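Local coordinates for protein flavohemoglobin (Malassezia yamatoensis, PDB 6O0A) that binds heme and FAD and probably detoxifies nitric oxide, converting it with O2 to nitrate while electrons from NAD(P)H reach the heme through the flavin, at residues A[293-298]-A[326-331]; A[312-318]-A[340-346]; A[365-371]-A[393-399]. All coordinates share one frame; numbering follows the deposited sequence.

Interaction 1. Residues A[293-298]-A[326-331]; sequences VLAFVE and ELLERA
L294 and L327 mark the point where helices 290-302 and 324-332 come side by side: the axes of the two short segments approach to 9.3 Å, and their N-to-C directions differ by 24°. This near-parallel pair belongs to the Rossmann-like NAD-binding module of the ferredoxin-NADP reductase family. Each helix connects consecutive strands of one parallel sheet, and both lie on the same face of it. The contact rests on side-chain packing, with no polar bond between the segments. L294 wedges its isobutyl group against the second helix. Its CG lies anti to the backbone N (chi1 177°), which carries CD1 to 3.8 Å from CA of L327, on the backbone itself. The other branch turns to the extended side chain of E326, crossing it at about a right angle, with L294 CD2 3.7 Å from E326 OE2. That carboxylate is not left without a partner: E326 OE1 forms a salt bridge with R235, a residue of the FAD-binding domain, so the glutamate links the two domains while its chain packs against L294. Nearer the sheet, L327 CD1 meets V293 CG1 and V297, lying 3.9 Å from V297 CG2. The second methyl of V297 reaches past it, with CG1 3.7 Å from R330 CB. R330 bends at chi2 and chi3, exposing its methylenes to this helix and leading its NH2 to a salt bridge with E333. It runs alongside E298, but the two oppositely charged groups do not pair. Their planes stand 72° apart and E298 OE2 is 6.0 Å from R330 NE; what touches is aliphatic, E298 CG lying 3.7 Å from R330 CD.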
loop_
_atom_site.group_PDB
_atom_site.type_symbol
_atom_site.label_atom_id
_atom_site.label_comp_id
_atom_site.label_asym_id
_atom_site.label_seq_id
_atom_site.Cartn_x
_atom_site.Cartn_y
_atom_site.Cartn_z
ATOM N N VAL A 293 12.300 -3.839 2.866
ATOM C CA VAL A 293 13.380 -4.223 3.777
ATOM C C VAL A 293 14.723 -3.716 3.256
ATOM O O VAL A 293 15.519 -3.120 3.995
ATOM C CB VAL A 293 13.372 -5.749 3.979
ATOM C CG1 VAL A 293 14.603 -6.207 4.766
ATOM C CG2 VAL A 293 12.089 -6.190 4.708
ATOM N N LEU A 294 14.996 -3.936 1.971
ATOM C CA LEU A 294 16.233 -3.428 1.383
ATOM C C LEU A 294 16.306 -1.898 1.438
ATOM O O LEU A 294 17.359 -1.326 1.747
ATOM C CB LEU A 294 16.353 -3.928 -0.055
ATOM C CG LEU A 294 17.575 -3.415 -0.807
ATOM C CD1 LEU A 294 18.872 -3.821 -0.092
ATOM C CD2 LEU A 294 17.562 -3.914 -2.255
ATOM N N ALA A 295 15.194 -1.212 1.159
ATOM C CA ALA A 295 15.185 0.242 1.316
ATOM C C ALA A 295 15.533 0.656 2.747
ATOM O O ALA A 295 16.337 1.573 2.960
ATOM C CB ALA A 295 13.815 0.806 0.905
ATOM N N PHE A 296 14.948 -0.020 3.742
ATOM C CA PHE A 296 15.216 0.324 5.140
ATOM C C PHE A 296 16.668 0.062 5.498
ATOM O O PHE A 296 17.314 0.879 6.167
ATOM C CB PHE A 296 14.324 -0.496 6.077
ATOM C CG PHE A 296 12.863 -0.167 5.997
ATOM C CD1 PHE A 296 12.428 1.100 5.618
ATOM C CD2 PHE A 296 11.920 -1.129 6.315
ATOM C CE1 PHE A 296 11.074 1.393 5.560
ATOM C CE2 PHE A 296 10.562 -0.842 6.251
ATOM C CZ PHE A 296 10.144 0.422 5.876
ATOM N N VAL A 297 17.189 -1.085 5.069
ATOM C CA VAL A 297 18.541 -1.467 5.450
ATOM C C VAL A 297 19.559 -0.532 4.821
ATOM O O VAL A 297 20.517 -0.116 5.474
ATOM C CB VAL A 297 18.798 -2.937 5.084
ATOM C CG1 VAL A 297 20.266 -3.277 5.317
ATOM C CG2 VAL A 297 17.925 -3.832 5.942
ATOM N N GLU A 298 19.360 -0.167 3.551
ATOM C CA GLU A 298 20.273 0.768 2.905
ATOM C C GLU A 298 20.278 2.119 3.612
ATOM O O GLU A 298 21.337 2.738 3.778
ATOM C CB GLU A 298 19.900 0.945 1.430
ATOM C CG GLU A 298 20.982 1.671 0.610
ATOM C CD GLU A 298 20.832 3.187 0.591
ATOM O OE1 GLU A 298 19.701 3.694 0.732
ATOM O OE2 GLU A 298 21.858 3.878 0.428
ATOM N N GLU A 326 22.430 -8.118 -2.639
ATOM C CA GLU A 326 22.515 -6.709 -2.279
ATOM C C GLU A 326 22.087 -6.477 -0.833
ATOM O O GLU A 326 22.699 -5.675 -0.121
ATOM C CB GLU A 326 21.657 -5.888 -3.235
ATOM C CG GLU A 326 21.664 -4.418 -2.925
ATOM C CD GLU A 326 20.876 -3.621 -3.943
ATOM O OE1 GLU A 326 20.518 -4.198 -4.999
ATOM O OE2 GLU A 326 20.609 -2.431 -3.685
ATOM N N LEU A 327 21.037 -7.168 -0.384
ATOM C CA LEU A 327 20.624 -7.049 1.009
ATOM C C LEU A 327 21.750 -7.464 1.940
ATOM O O LEU A 327 22.033 -6.778 2.929
ATOM C CB LEU A 327 19.376 -7.889 1.263
ATOM C CG LEU A 327 18.850 -7.899 2.701
ATOM C CD1 LEU A 327 18.494 -6.485 3.155
ATOM C CD2 LEU A 327 17.624 -8.829 2.785
ATOM N N LEU A 328 22.424 -8.572 1.626
ATOM C CA LEU A 328 23.518 -9.023 2.479
ATOM C C LEU A 328 24.661 -8.016 2.496
ATOM O O LEU A 328 25.270 -7.787 3.544
ATOM C CB LEU A 328 24.019 -10.392 2.027
ATOM C CG LEU A 328 23.002 -11.535 2.181
ATOM C CD1 LEU A 328 23.606 -12.850 1.745
ATOM C CD2 LEU A 328 22.488 -11.621 3.611
ATOM N N GLU A 329 24.966 -7.403 1.348
ATOM C CA GLU A 329 26.049 -6.420 1.322
ATOM C C GLU A 329 25.707 -5.216 2.184
ATOM O O GLU A 329 26.539 -4.748 2.971
ATOM C CB GLU A 329 26.346 -5.988 -0.113
ATOM C CG GLU A 329 27.023 -7.046 -0.951
ATOM C CD GLU A 329 28.321 -7.540 -0.332
ATOM O OE1 GLU A 329 29.227 -6.715 -0.066
ATOM O OE2 GLU A 329 28.430 -8.759 -0.097
ATOM N N ARG A 330 24.477 -4.702 2.056
ATOM C CA ARG A 330 24.066 -3.563 2.876
ATOM C C ARG A 330 24.086 -3.913 4.355
ATOM O O ARG A 330 24.521 -3.106 5.183
ATOM C CB ARG A 330 22.668 -3.075 2.478
ATOM C CG ARG A 330 22.579 -2.436 1.112
ATOM C CD ARG A 330 23.345 -1.112 1.038
ATOM N NE ARG A 330 24.781 -1.314 0.855
ATOM C CZ ARG A 330 25.338 -1.778 -0.262
ATOM N NH1 ARG A 330 24.575 -2.095 -1.313
ATOM N NH2 ARG A 330 26.659 -1.933 -0.329
ATOM N N ALA A 331 23.605 -5.105 4.706
ATOM C CA ALA A 331 23.558 -5.496 6.105
ATOM C C ALA A 331 24.956 -5.586 6.705
ATOM O O ALA A 331 25.139 -5.319 7.903
ATOM C CB ALA A 331 22.820 -6.832 6.248
#

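Interaction 2. Residues A[312-318]-A[340-346]; sequences IASSRSL and LYGTTQE
Strand 312-315 runs parallel to strand 340-343, with axes 4.6 Å apart and directions differing by 25°, in register from I312 opposite L340 to S315 opposite T343. The alternating bonds of a parallel pair join them: A313 N to L340 O at 2.9 Å, then G342 N to A313 O, S315 N to G342 O and T344 N to S315 O. Past the strand ends the pairing turns into a grip on one carbonyl. R316 O receives Q345 N at 3.0 Å, on a lone pair in the carbonyl plane, and E346 N at 2.9 Å, from almost straight ahead. On the face shared by A313 and Y341, A313 CB sits over the tyrosine ring, 3.6 Å from its centroid and 20° off the normal, a CH-pi contact displaced toward the rim. T343 follows on this face. Its OG1 lies between the backbone N and carbonyl carbon and donates to E346 O at 2.8 Å, while CG2 is left to pack on L318 CD2 at 3.9 Å. S314, on the opposite face, shares a water through its OG with T344 OG1 of the loop that follows. At the tip the R316 guanidinium and the Q345 amide stack with planes 7° apart; Q345 CG lies over the centre of the guanidinium, 3.4 Å from R316 CZ, because the glutamine chain bends at chi2 to run alongside the arginine. The pair belongs to the beta-alpha-beta unit formed by strand 308-315, helix 324-332 and strand 336-343. That helix packs on the Y341 face, where R324 makes a cation-pi contact with the tyrosine ring. Strand 281-286 continues the sheet beyond 308-315, and the short strand 351-352 borders 336-343.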
loop_
_atom_site.group_PDB
_atom_site.type_symbol
_atom_site.label_atom_id
_atom_site.label_comp_id
_atom_site.label_asym_id
_atom_site.label_seq_id
_atom_site.Cartn_x
_atom_site.Cartn_y
_atom_site.Cartn_z
ATOM N N ILE A 312 14.769 -11.288 8.813
ATOM C CA ILE A 312 14.371 -12.669 8.558
ATOM C C ILE A 312 13.618 -12.667 7.236
ATOM O O ILE A 312 12.515 -12.120 7.152
ATOM C CB ILE A 312 13.505 -13.249 9.685
ATOM C CG1 ILE A 312 14.088 -12.914 11.063
ATOM C CG2 ILE A 312 13.375 -14.760 9.532
ATOM C CD1 ILE A 312 15.372 -13.653 11.402
ATOM N N ALA A 313 14.211 -13.269 6.212
ATOM C CA ALA A 313 13.649 -13.255 4.867
ATOM C C ALA A 313 13.350 -14.675 4.405
ATOM O O ALA A 313 14.159 -15.585 4.596
ATOM C CB ALA A 313 14.612 -12.559 3.895
ATOM N N SER A 314 12.185 -14.855 3.792
ATOM C CA SER A 314 11.729 -16.148 3.308
ATOM C C SER A 314 11.712 -16.155 1.784
ATOM O O SER A 314 11.407 -15.139 1.154
ATOM C CB SER A 314 10.329 -16.458 3.847
ATOM O OG SER A 314 9.936 -17.787 3.539
ATOM N N SER A 315 12.056 -17.308 1.209
ATOM C CA SER A 315 12.024 -17.516 -0.229
ATOM C C SER A 315 11.839 -19.006 -0.481
ATOM O O SER A 315 12.024 -19.830 0.406
ATOM C CB SER A 315 13.307 -16.999 -0.901
ATOM O OG SER A 315 13.262 -17.193 -2.304
ATOM N N ARG A 316 11.466 -19.355 -1.716
ATOM C CA ARG A 316 11.372 -20.773 -2.035
ATOM C C ARG A 316 12.751 -21.427 -2.032
ATOM O O ARG A 316 12.879 -22.596 -1.666
ATOM C CB ARG A 316 10.679 -20.955 -3.384
ATOM C CG ARG A 316 9.234 -20.495 -3.347
ATOM C CD ARG A 316 8.594 -20.504 -4.728
ATOM N NE ARG A 316 8.526 -21.854 -5.272
ATOM C CZ ARG A 316 7.507 -22.683 -5.082
ATOM N NH1 ARG A 316 6.465 -22.302 -4.355
ATOM N NH2 ARG A 316 7.533 -23.897 -5.617
ATOM N N SER A 317 13.780 -20.673 -2.412
ATOM C CA SER A 317 15.157 -21.155 -2.485
ATOM C C SER A 317 16.051 -19.925 -2.488
ATOM O O SER A 317 15.591 -18.816 -2.741
ATOM C CB SER A 317 15.402 -21.977 -3.750
ATOM O OG SER A 317 15.362 -21.116 -4.887
ATOM N N LEU A 318 17.349 -20.120 -2.258
ATOM C CA LEU A 318 18.217 -18.948 -2.338
ATOM C C LEU A 318 18.299 -18.409 -3.761
ATOM O O LEU A 318 18.383 -17.193 -3.959
ATOM C CB LEU A 318 19.605 -19.270 -1.808
ATOM C CG LEU A 318 19.692 -19.641 -0.323
ATOM C CD1 LEU A 318 21.162 -19.820 0.088
ATOM C CD2 LEU A 318 19.002 -18.608 0.567
ATOM N N LEU A 340 18.923 -13.721 8.313
ATOM C CA LEU A 340 18.651 -15.147 8.207
ATOM C C LEU A 340 17.663 -15.356 7.077
ATOM O O LEU A 340 16.617 -14.704 7.051
ATOM C CB LEU A 340 18.064 -15.708 9.501
ATOM C CG LEU A 340 19.000 -15.719 10.710
ATOM C CD1 LEU A 340 18.228 -16.108 11.951
ATOM C CD2 LEU A 340 20.167 -16.670 10.469
ATOM N N TYR A 341 17.986 -16.259 6.153
ATOM C CA TYR A 341 17.067 -16.625 5.085
ATOM C C TYR A 341 16.455 -17.985 5.376
ATOM O O TYR A 341 17.166 -18.936 5.713
ATOM C CB TYR A 341 17.763 -16.656 3.724
ATOM C CG TYR A 341 17.594 -15.362 2.968
ATOM C CD1 TYR A 341 18.447 -14.296 3.204
ATOM C CD2 TYR A 341 16.567 -15.200 2.048
ATOM C CE1 TYR A 341 18.304 -13.101 2.531
ATOM C CE2 TYR A 341 16.415 -14.018 1.370
ATOM C CZ TYR A 341 17.274 -12.965 1.624
ATOM O OH TYR A 341 17.128 -11.775 0.931
ATOM N N GLY A 342 15.141 -18.080 5.220
ATOM C CA GLY A 342 14.442 -19.352 5.289
ATOM C C GLY A 342 14.013 -19.746 3.887
ATOM O O GLY A 342 13.559 -18.900 3.114
ATOM N N THR A 343 14.184 -21.020 3.552
ATOM C CA THR A 343 13.763 -21.528 2.249
ATOM C C THR A 343 12.641 -22.538 2.440
ATOM O O THR A 343 12.762 -23.466 3.244
ATOM C CB THR A 343 14.943 -22.128 1.472
ATOM O OG1 THR A 343 15.613 -23.129 2.265
ATOM C CG2 THR A 343 15.922 -21.024 1.087
ATOM N N THR A 344 11.549 -22.352 1.693
ATOM C CA THR A 344 10.312 -23.105 1.871
ATOM C C THR A 344 10.112 -24.220 0.854
ATOM O O THR A 344 9.189 -25.036 1.019
ATOM C CB THR A 344 9.114 -22.146 1.810
ATOM O OG1 THR A 344 9.133 -21.446 0.560
ATOM C CG2 THR A 344 9.195 -21.125 2.931
ATOM N N GLN A 345 10.927 -24.272 -0.194
ATOM C CA GLN A 345 10.906 -25.393 -1.131
ATOM C C GLN A 345 12.239 -26.122 -1.121
ATOM O O GLN A 345 12.282 -27.309 -0.781
ATOM C CB GLN A 345 10.561 -24.906 -2.545
ATOM C CG GLN A 345 9.187 -24.277 -2.659
ATOM C CD GLN A 345 8.061 -25.277 -2.466
ATOM O OE1 GLN A 345 8.171 -26.440 -2.863
ATOM N NE2 GLN A 345 6.971 -24.829 -1.851
ATOM N N GLU A 346 13.325 -25.446 -1.475
ATOM C CA GLU A 346 14.640 -26.047 -1.339
ATOM C C GLU A 346 15.099 -25.964 0.109
ATOM O O GLU A 346 14.491 -25.298 0.948
ATOM C CB GLU A 346 15.644 -25.373 -2.274
ATOM C CG GLU A 346 15.312 -25.670 -3.738
ATOM C CD GLU A 346 16.354 -25.183 -4.733
ATOM O OE1 GLU A 346 17.503 -24.878 -4.350
ATOM O OE2 GLU A 346 16.009 -25.114 -5.927
HETATM O O HOH W 1 8.928 -18.516 0.919
#

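Interaction 3. Residues A[365-371]-A[393-399]; sequences NASVFLC and KIFYEIF. With FAD (flavin-adenine dinucleotide), chain B.
The F399 ring has C371 SG over one face and the flavin over the opposite one. The sulfur is 3.8 Å from the ring centroid and 28° off its normal, a sulfur-aromatic contact displaced toward the rim, whereas FAD N5 lies over the ring's centre, 3.3 Å from F399 CZ. Such a C-terminal aromatic on the isoalloxazine fits the ferredoxin-NADP reductase family, where this position probably screens the flavin from the nicotinamide. A second ring, that of F395, presents its edge to V368 O. Strands 367-371 and 394-397, the ends of a beta-alpha-beta unit, bring these groups together in parallel pairing. V368 N donates to K393 O at 2.9 Å and 177°, F395 N to V368 O at 2.7 Å, and L370 N to F395 O; the bond from E397 N to L370 O is longer and more bent. Toward helix 374-386, L370 CD1 meets I394 CG2 at 3.7 Å. E397 runs alongside F369, its CB near F369 CE1 and CZ, then bends at chi2, bringing OE2 to 3.6 Å from FAD C7M. At the far end a water donates to N365 O at 2.8 Å and accepts from K393 NZ at 2.8 Å.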
loop_
_atom_site.group_PDB
_atom_site.type_symbol
_atom_site.label_atom_id
_atom_site.label_comp_id
_atom_site.label_asym_id
_atom_site.label_seq_id
_atom_site.Cartn_x
_atom_site.Cartn_y
_atom_site.Cartn_z
ATOM N N ASN A 365 10.426 -3.632 23.515
ATOM C CA ASN A 365 10.645 -2.331 22.897
ATOM C C ASN A 365 11.018 -2.427 21.421
ATOM O O ASN A 365 11.269 -1.394 20.791
ATOM C CB ASN A 365 11.724 -1.553 23.666
ATOM C CG ASN A 365 13.103 -2.160 23.516
ATOM O OD1 ASN A 365 13.257 -3.381 23.452
ATOM N ND2 ASN A 365 14.117 -1.306 23.458
ATOM N N ALA A 366 11.043 -3.629 20.850
ATOM C CA ALA A 366 11.325 -3.788 19.430
ATOM C C ALA A 366 10.101 -3.440 18.595
ATOM O O ALA A 366 8.964 -3.721 18.982
ATOM C CB ALA A 366 11.757 -5.219 19.119
ATOM N N SER A 367 10.342 -2.809 17.449
ATOM C CA SER A 367 9.334 -2.704 16.407
ATOM C C SER A 367 9.561 -3.839 15.425
ATOM O O SER A 367 10.706 -4.166 15.091
ATOM C CB SER A 367 9.405 -1.359 15.683
ATOM O OG SER A 367 9.127 -0.280 16.560
ATOM N N VAL A 368 8.470 -4.462 14.990
ATOM C CA VAL A 368 8.526 -5.568 14.043
ATOM C C VAL A 368 7.790 -5.152 12.781
ATOM O O VAL A 368 6.629 -4.732 12.849
ATOM C CB VAL A 368 7.904 -6.849 14.625
ATOM C CG1 VAL A 368 8.008 -7.971 13.622
ATOM C CG2 VAL A 368 8.575 -7.225 15.945
ATOM N N PHE A 369 8.457 -5.283 11.638
ATOM C CA PHE A 369 7.896 -4.943 10.335
ATOM C C PHE A 369 7.684 -6.218 9.521
ATOM O O PHE A 369 8.577 -7.068 9.457
ATOM C CB PHE A 369 8.829 -3.984 9.588
ATOM C CG PHE A 369 8.448 -3.762 8.156
ATOM C CD1 PHE A 369 7.405 -2.910 7.826
ATOM C CD2 PHE A 369 9.132 -4.406 7.133
ATOM C CE1 PHE A 369 7.051 -2.710 6.503
ATOM C CE2 PHE A 369 8.785 -4.202 5.795
ATOM C CZ PHE A 369 7.745 -3.354 5.482
ATOM N N LEU A 370 6.504 -6.352 8.908
ATOM C CA LEU A 370 6.166 -7.508 8.081
ATOM C C LEU A 370 5.860 -7.070 6.657
ATOM O O LEU A 370 5.111 -6.115 6.440
ATOM C CB LEU A 370 4.938 -8.254 8.614
ATOM C CG LEU A 370 4.904 -8.600 10.095
ATOM C CD1 LEU A 370 3.557 -9.234 10.445
ATOM C CD2 LEU A 370 6.067 -9.529 10.427
ATOM N N CYS A 371 6.394 -7.798 5.685
ATOM C CA CYS A 371 5.968 -7.580 4.308
ATOM C C CYS A 371 6.039 -8.897 3.554
ATOM O O CYS A 371 7.124 -9.454 3.381
ATOM C CB CYS A 371 6.830 -6.528 3.624
ATOM S SG CYS A 371 6.152 -6.055 2.047
ATOM N N LYS A 393 3.188 -2.843 18.220
ATOM C CA LYS A 393 4.577 -2.895 17.780
ATOM C C LYS A 393 4.759 -3.593 16.441
ATOM O O LYS A 393 5.895 -3.701 15.970
ATOM C CB LYS A 393 5.436 -3.614 18.827
ATOM C CG LYS A 393 5.699 -2.815 20.089
ATOM C CD LYS A 393 6.525 -1.574 19.797
ATOM C CE LYS A 393 7.033 -0.947 21.087
ATOM N NZ LYS A 393 7.674 0.370 20.825
ATOM N N ILE A 394 3.690 -4.098 15.837
ATOM C CA ILE A 394 3.770 -4.849 14.590
ATOM C C ILE A 394 3.263 -3.947 13.477
ATOM O O ILE A 394 2.124 -3.469 13.524
ATOM C CB ILE A 394 2.966 -6.155 14.658
ATOM C CG1 ILE A 394 3.397 -6.980 15.874
ATOM C CG2 ILE A 394 3.122 -6.955 13.369
ATOM C CD1 ILE A 394 2.590 -8.243 16.066
ATOM N N PHE A 395 4.110 -3.707 12.487
ATOM C CA PHE A 395 3.792 -2.853 11.357
ATOM C C PHE A 395 3.801 -3.704 10.099
ATOM O O PHE A 395 4.608 -4.626 9.976
ATOM C CB PHE A 395 4.809 -1.719 11.224
ATOM C CG PHE A 395 4.900 -0.841 12.431
ATOM C CD1 PHE A 395 5.701 -1.192 13.507
ATOM C CD2 PHE A 395 4.192 0.349 12.486
ATOM C CE1 PHE A 395 5.780 -0.372 14.628
ATOM C CE2 PHE A 395 4.269 1.170 13.598
ATOM C CZ PHE A 395 5.066 0.812 14.666
ATOM N N TYR A 396 2.906 -3.414 9.164
ATOM C CA TYR A 396 2.859 -4.262 7.987
ATOM C C TYR A 396 2.598 -3.425 6.745
ATOM O O TYR A 396 2.177 -2.265 6.811
ATOM C CB TYR A 396 1.819 -5.385 8.140
ATOM C CG TYR A 396 0.379 -4.935 8.265
ATOM C CD1 TYR A 396 -0.335 -4.511 7.149
ATOM C CD2 TYR A 396 -0.281 -4.976 9.488
ATOM C CE1 TYR A 396 -1.654 -4.108 7.250
ATOM C CE2 TYR A 396 -1.607 -4.580 9.600
ATOM C CZ TYR A 396 -2.288 -4.145 8.474
ATOM O OH TYR A 396 -3.606 -3.748 8.564
ATOM N N GLU A 397 2.875 -4.049 5.607
ATOM C CA GLU A 397 2.744 -3.430 4.294
ATOM C C GLU A 397 2.134 -4.476 3.373
ATOM O O GLU A 397 2.762 -5.505 3.102
ATOM C CB GLU A 397 4.102 -2.958 3.776
ATOM C CG GLU A 397 4.102 -2.467 2.345
ATOM C CD GLU A 397 3.602 -1.046 2.209
ATOM O OE1 GLU A 397 2.485 -0.739 2.685
ATOM O OE2 GLU A 397 4.340 -0.225 1.626
ATOM N N ILE A 398 0.904 -4.236 2.931
ATOM C CA ILE A 398 0.206 -5.155 2.039
ATOM C C ILE A 398 0.512 -4.761 0.600
ATOM O O ILE A 398 0.375 -3.589 0.228
ATOM C CB ILE A 398 -1.310 -5.135 2.309
ATOM C CG1 ILE A 398 -1.615 -5.623 3.729
ATOM C CG2 ILE A 398 -2.059 -5.956 1.261
ATOM C CD1 ILE A 398 -3.043 -5.374 4.171
ATOM N N PHE A 399 0.934 -5.736 -0.211
ATOM C CA PHE A 399 1.212 -5.498 -1.632
ATOM C C PHE A 399 -0.064 -5.761 -2.438
ATOM O O PHE A 399 -0.236 -6.795 -3.090
ATOM C CB PHE A 399 2.374 -6.363 -2.116
ATOM C CG PHE A 399 3.754 -5.801 -1.813
ATOM C CD1 PHE A 399 3.926 -4.689 -0.994
ATOM C CD2 PHE A 399 4.885 -6.390 -2.368
ATOM C CE1 PHE A 399 5.214 -4.182 -0.724
ATOM C CE2 PHE A 399 6.178 -5.892 -2.093
ATOM C CZ PHE A 399 6.332 -4.787 -1.278
HETATM P PA FAD B . -3.405 -7.474 -11.060
HETATM O O1A FAD B . -3.891 -7.305 -12.451
HETATM O O2A FAD B . -3.573 -6.278 -10.164
HETATM O O5B FAD B . -4.123 -8.733 -10.389
HETATM C C5B FAD B . -3.970 -8.980 -8.979
HETATM C C4B FAD B . -4.824 -10.185 -8.674
HETATM O O4B FAD B . -6.193 -9.895 -9.037
HETATM C C3B FAD B . -4.479 -11.435 -9.464
HETATM O O3B FAD B . -3.425 -12.182 -8.860
HETATM C C2B FAD B . -5.798 -12.211 -9.424
HETATM O O2B FAD B . -5.941 -12.946 -8.213
HETATM C C1B FAD B . -6.837 -11.082 -9.470
HETATM N N9A FAD B . -7.394 -10.851 -10.800
HETATM C C8A FAD B . -6.753 -10.282 -11.866
HETATM N N7A FAD B . -7.465 -10.259 -12.967
HETATM C C5A FAD B . -8.657 -10.861 -12.598
HETATM C C6A FAD B . -9.807 -11.205 -13.330
HETATM N N6A FAD B . -9.957 -10.953 -14.637
HETATM N N1A FAD B . -10.803 -11.844 -12.675
HETATM C C2A FAD B . -10.651 -12.105 -11.372
HETATM N N3A FAD B . -9.608 -11.836 -10.578
HETATM C C4A FAD B . -8.636 -11.218 -11.259
HETATM N N1 FAD B . 4.882 -5.739 -6.271
HETATM C C2 FAD B . 6.168 -6.069 -6.597
HETATM O O2 FAD B . 6.425 -6.987 -7.388
HETATM N N3 FAD B . 7.220 -5.356 -6.028
HETATM C C4 FAD B . 7.098 -4.303 -5.140
HETATM O O4 FAD B . 8.096 -3.722 -4.715
HETATM C C4X FAD B . 5.735 -3.962 -4.806
HETATM N N5 FAD B . 5.532 -2.976 -3.971
HETATM C C5X FAD B . 4.218 -2.651 -3.652
HETATM C C6 FAD B . 3.981 -1.612 -2.751
HETATM C C7 FAD B . 2.685 -1.238 -2.408
HETATM C C7M FAD B . 2.464 -0.137 -1.401
HETATM C C8 FAD B . 1.595 -1.905 -2.995
HETATM C C8M FAD B . 0.178 -1.506 -2.680
HETATM C C9 FAD B . 1.828 -2.949 -3.884
HETATM C C9A FAD B . 3.125 -3.336 -4.208
HETATM N N10 FAD B . 3.388 -4.398 -5.102
HETATM C C10 FAD B . 4.686 -4.737 -5.419
HETATM C "C1'" FAD B . 2.286 -5.099 -5.781
HETATM C "C2'" FAD B . 1.906 -4.442 -7.103
HETATM O "O2'" FAD B . 1.413 -3.126 -6.857
HETATM C "C3'" FAD B . 0.860 -5.253 -7.875
HETATM O "O3'" FAD B . -0.257 -5.506 -7.025
HETATM C "C4'" FAD B . 1.391 -6.585 -8.402
HETATM O "O4'" FAD B . 2.600 -6.342 -9.124
HETATM C "C5'" FAD B . 0.385 -7.315 -9.270
HETATM O "O5'" FAD B . 0.056 -6.476 -10.401
HETATM P P FAD B . -0.624 -7.174 -11.665
HETATM O O1P FAD B . 0.235 -8.159 -12.377
HETATM O O2P FAD B . -1.084 -6.062 -12.567
HETATM O O3P FAD B . -1.887 -7.945 -11.075
HETATM O O HOH W 2 9.692 0.062 18.926
#

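All three contacts belong to one NAD-binding module. Interactions 1 and 2 alternate along the chain and touch directly: L327 CD2 of the helix pair lies 3.5 Å from Y341 OH of the strand pair, their centres being 16 Å apart. Interaction 3 follows later in the chain, on the other side of strand 281-286, and meets the first helix through F296 and F369, whose rings pack edge-to-face with CE2 atoms 3.8 Å apart. Interactions 2 and 3 share the parallel sheet without touching, about 7 Å apart at their nearest atoms. Interaction 3 reaches the FAD itself. In interaction 1 the side chain of L294 is about 9 Å from the FAD; in interaction 2 the side chain of S315 is about 13 Å from the FAD.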